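Local coordinates for protein MS5a (PDB 6L77) that is of unconfirmed biochemical function but is linked to meiosis in Brassica napus and, through its cystatin-like folds, to enhancement rather than inhibition of papain, at residues V166-E171 with V186-R191. Numbering follows the deposited sequence.
Sequences VVVETE and VLVYIR
The carbonyl oxygen of Val-167 accepts a hydrogen bond from Tyr-189 N at 2.8 Å, the N-H pointing almost straight at it (169°) and lying nearly along the C=O axis. The same oxygen sits in the plane of the Tyr-189 ring, at its edge, where CD1 approaches Val-167 O to 3.4 Å. Tyr-189 chi1 of -55° puts CG beside the backbone N and anti to the carbonyl carbon. Strands 161-170 and 186-195 are antiparallel neighbours in the sheet of this cystatin-like C-terminal part of MS5, and Val-167/Tyr-189 and Glu-169/Leu-187 are hydrogen-bonded pairs; in the latter, Glu-169 N reaches Leu-187 O at 2.8 Å.

Beta-branched valine and isoleucine suit such extended backbone, and Val-166, Val-168, Val-188 and Ile-190 share an apolar face, on which helix 138-150 touches Val-166, Val-188 and Ile-190. Here the side chains of Val-168 and Val-186 cross obliquely, Val-168 CG1 lying 3.8 Å from Val-186 CB.

The other face is more mixed. Val-167 CG1 meets Tyr-189 CD1 at 4.2 Å, while Pro-109 touches both Leu-187 and Tyr-189. The extended Glu-169 side chain suits this partly exposed position, running beside Leu-187. Its carboxylate is turned 30° from the tyrosine ring, with OE1 3.8 Å from Tyr-189 OH, too far for a hydrogen bond. Tyrosine suits its place because the flat ring packs on Val-167 and Pro-109 while its hydroxyl ends near the carboxylate. An alanine here would probably open a gap beside Val-167 and Pro-109 and leave that carboxylate without its aromatic neighbour. Glu-169 OE2 forms a salt bridge with Arg-123 NE.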
loop_
_atom_site.group_PDB
_atom_site.type_symbol
_atom_site.label_atom_id
_atom_site.label_comp_id
_atom_site.label_asym_id
_atom_site.label_seq_id
_atom_site.Cartn_x
_atom_site.Cartn_y
_atom_site.Cartn_z
ATOM N N VAL A 166 -12.012 4.668 -7.352
ATOM C CA VAL A 166 -11.539 3.731 -6.335
ATOM C C VAL A 166 -12.750 2.988 -5.791
ATOM O O VAL A 166 -13.764 3.610 -5.467
ATOM C CB VAL A 166 -10.784 4.430 -5.185
ATOM C CG1 VAL A 166 -10.380 3.422 -4.112
ATOM C CG2 VAL A 166 -9.551 5.153 -5.697
ATOM N N VAL A 167 -12.651 1.667 -5.702
ATOM C CA VAL A 167 -13.670 0.843 -5.062
ATOM C C VAL A 167 -12.961 -0.026 -4.035
ATOM O O VAL A 167 -11.908 -0.591 -4.330
ATOM C CB VAL A 167 -14.429 -0.024 -6.088
ATOM C CG1 VAL A 167 -15.310 -1.062 -5.393
ATOM C CG2 VAL A 167 -15.257 0.863 -7.020
ATOM N N VAL A 168 -13.517 -0.119 -2.828
ATOM C CA VAL A 168 -12.960 -0.971 -1.782
ATOM C C VAL A 168 -13.999 -2.015 -1.400
ATOM O O VAL A 168 -15.181 -1.692 -1.243
ATOM C CB VAL A 168 -12.538 -0.161 -0.540
ATOM C CG1 VAL A 168 -11.994 -1.101 0.530
ATOM C CG2 VAL A 168 -11.480 0.884 -0.913
ATOM N N GLU A 169 -13.557 -3.262 -1.240
ATOM C CA GLU A 169 -14.426 -4.346 -0.811
ATOM C C GLU A 169 -13.944 -4.871 0.533
ATOM O O GLU A 169 -12.741 -5.107 0.728
ATOM C CB GLU A 169 -14.490 -5.480 -1.846
ATOM C CG GLU A 169 -15.379 -6.642 -1.386
ATOM C CD GLU A 169 -15.781 -7.613 -2.495
ATOM O OE1 GLU A 169 -15.283 -7.479 -3.631
ATOM O OE2 GLU A 169 -16.610 -8.511 -2.219
ATOM N N THR A 170 -14.884 -5.040 1.459
ATOM C CA THR A 170 -14.620 -5.587 2.780
ATOM C C THR A 170 -15.354 -6.908 2.939
ATOM O O THR A 170 -16.250 -7.249 2.166
ATOM C CB THR A 170 -15.071 -4.636 3.898
ATOM O OG1 THR A 170 -16.484 -4.445 3.795
ATOM C CG2 THR A 170 -14.361 -3.286 3.787
ATOM N N GLU A 171 -14.974 -7.624 3.997
ATOM C CA GLU A 171 -15.587 -8.892 4.363
ATOM C C GLU A 171 -16.815 -8.711 5.242
ATOM O O GLU A 171 -17.625 -9.634 5.355
ATOM C CB GLU A 171 -14.541 -9.763 5.082
ATOM C CG GLU A 171 -13.130 -9.574 4.491
ATOM C CD GLU A 171 -12.032 -10.368 5.200
ATOM O OE1 GLU A 171 -12.185 -10.703 6.395
ATOM O OE2 GLU A 171 -11.003 -10.649 4.550
ATOM N N VAL A 186 -8.975 -5.405 3.463
ATOM C CA VAL A 186 -9.656 -4.715 2.371
ATOM C C VAL A 186 -9.141 -5.241 1.040
ATOM O O VAL A 186 -8.009 -5.723 0.930
ATOM C CB VAL A 186 -9.481 -3.175 2.413
ATOM C CG1 VAL A 186 -10.219 -2.542 3.610
ATOM C CG2 VAL A 186 -8.004 -2.801 2.430
ATOM N N LEU A 187 -9.989 -5.128 0.020
ATOM C CA LEU A 187 -9.622 -5.371 -1.368
ATOM C C LEU A 187 -9.842 -4.058 -2.112
ATOM O O LEU A 187 -10.961 -3.533 -2.124
ATOM C CB LEU A 187 -10.471 -6.508 -1.947
ATOM C CG LEU A 187 -10.177 -7.096 -3.319
ATOM C CD1 LEU A 187 -8.803 -7.703 -3.350
ATOM C CD2 LEU A 187 -11.211 -8.156 -3.660
ATOM N N VAL A 188 -8.777 -3.506 -2.702
ATOM C CA VAL A 188 -8.805 -2.153 -3.253
ATOM C C VAL A 188 -8.646 -2.219 -4.766
ATOM O O VAL A 188 -7.701 -2.837 -5.268
ATOM C CB VAL A 188 -7.704 -1.271 -2.637
ATOM C CG1 VAL A 188 -7.928 0.174 -3.040
ATOM C CG2 VAL A 188 -7.687 -1.415 -1.120
ATOM N N TYR A 189 -9.553 -1.560 -5.488
ATOM C CA TYR A 189 -9.484 -1.423 -6.941
ATOM C C TYR A 189 -9.227 0.042 -7.255
ATOM O O TYR A 189 -10.012 0.907 -6.853
ATOM C CB TYR A 189 -10.789 -1.866 -7.608
ATOM C CG TYR A 189 -11.251 -3.264 -7.258
ATOM C CD1 TYR A 189 -12.018 -3.501 -6.120
ATOM C CD2 TYR A 189 -10.949 -4.345 -8.083
ATOM C CE1 TYR A 189 -12.466 -4.777 -5.813
ATOM C CE2 TYR A 189 -11.385 -5.623 -7.778
ATOM C CZ TYR A 189 -12.148 -5.830 -6.645
ATOM O OH TYR A 189 -12.590 -7.096 -6.350
ATOM N N ILE A 190 -8.150 0.323 -7.981
ATOM C CA ILE A 190 -7.748 1.695 -8.256
ATOM C C ILE A 190 -7.642 1.877 -9.756
ATOM O O ILE A 190 -6.830 1.215 -10.411
ATOM C CB ILE A 190 -6.419 2.053 -7.576
ATOM C CG1 ILE A 190 -6.506 1.730 -6.083
ATOM C CG2 ILE A 190 -6.099 3.542 -7.832
ATOM C CD1 ILE A 190 -5.206 1.934 -5.306
ATOM N N ARG A 191 -8.451 2.781 -10.296
ATOM C CA ARG A 191 -8.391 3.166 -11.696
ATOM C C ARG A 191 -7.632 4.486 -11.778
ATOM O O ARG A 191 -8.051 5.478 -11.170
ATOM C CB ARG A 191 -9.804 3.292 -12.269
ATOM C CG ARG A 191 -9.890 3.926 -13.653
ATOM C CD ARG A 191 -9.462 2.988 -14.775
ATOM N NE ARG A 191 -9.607 3.678 -16.052
ATOM C CZ ARG A 191 -8.715 4.532 -16.549
ATOM N NH1 ARG A 191 -8.952 5.136 -17.701
ATOM N NH2 ARG A 191 -7.587 4.780 -15.897
#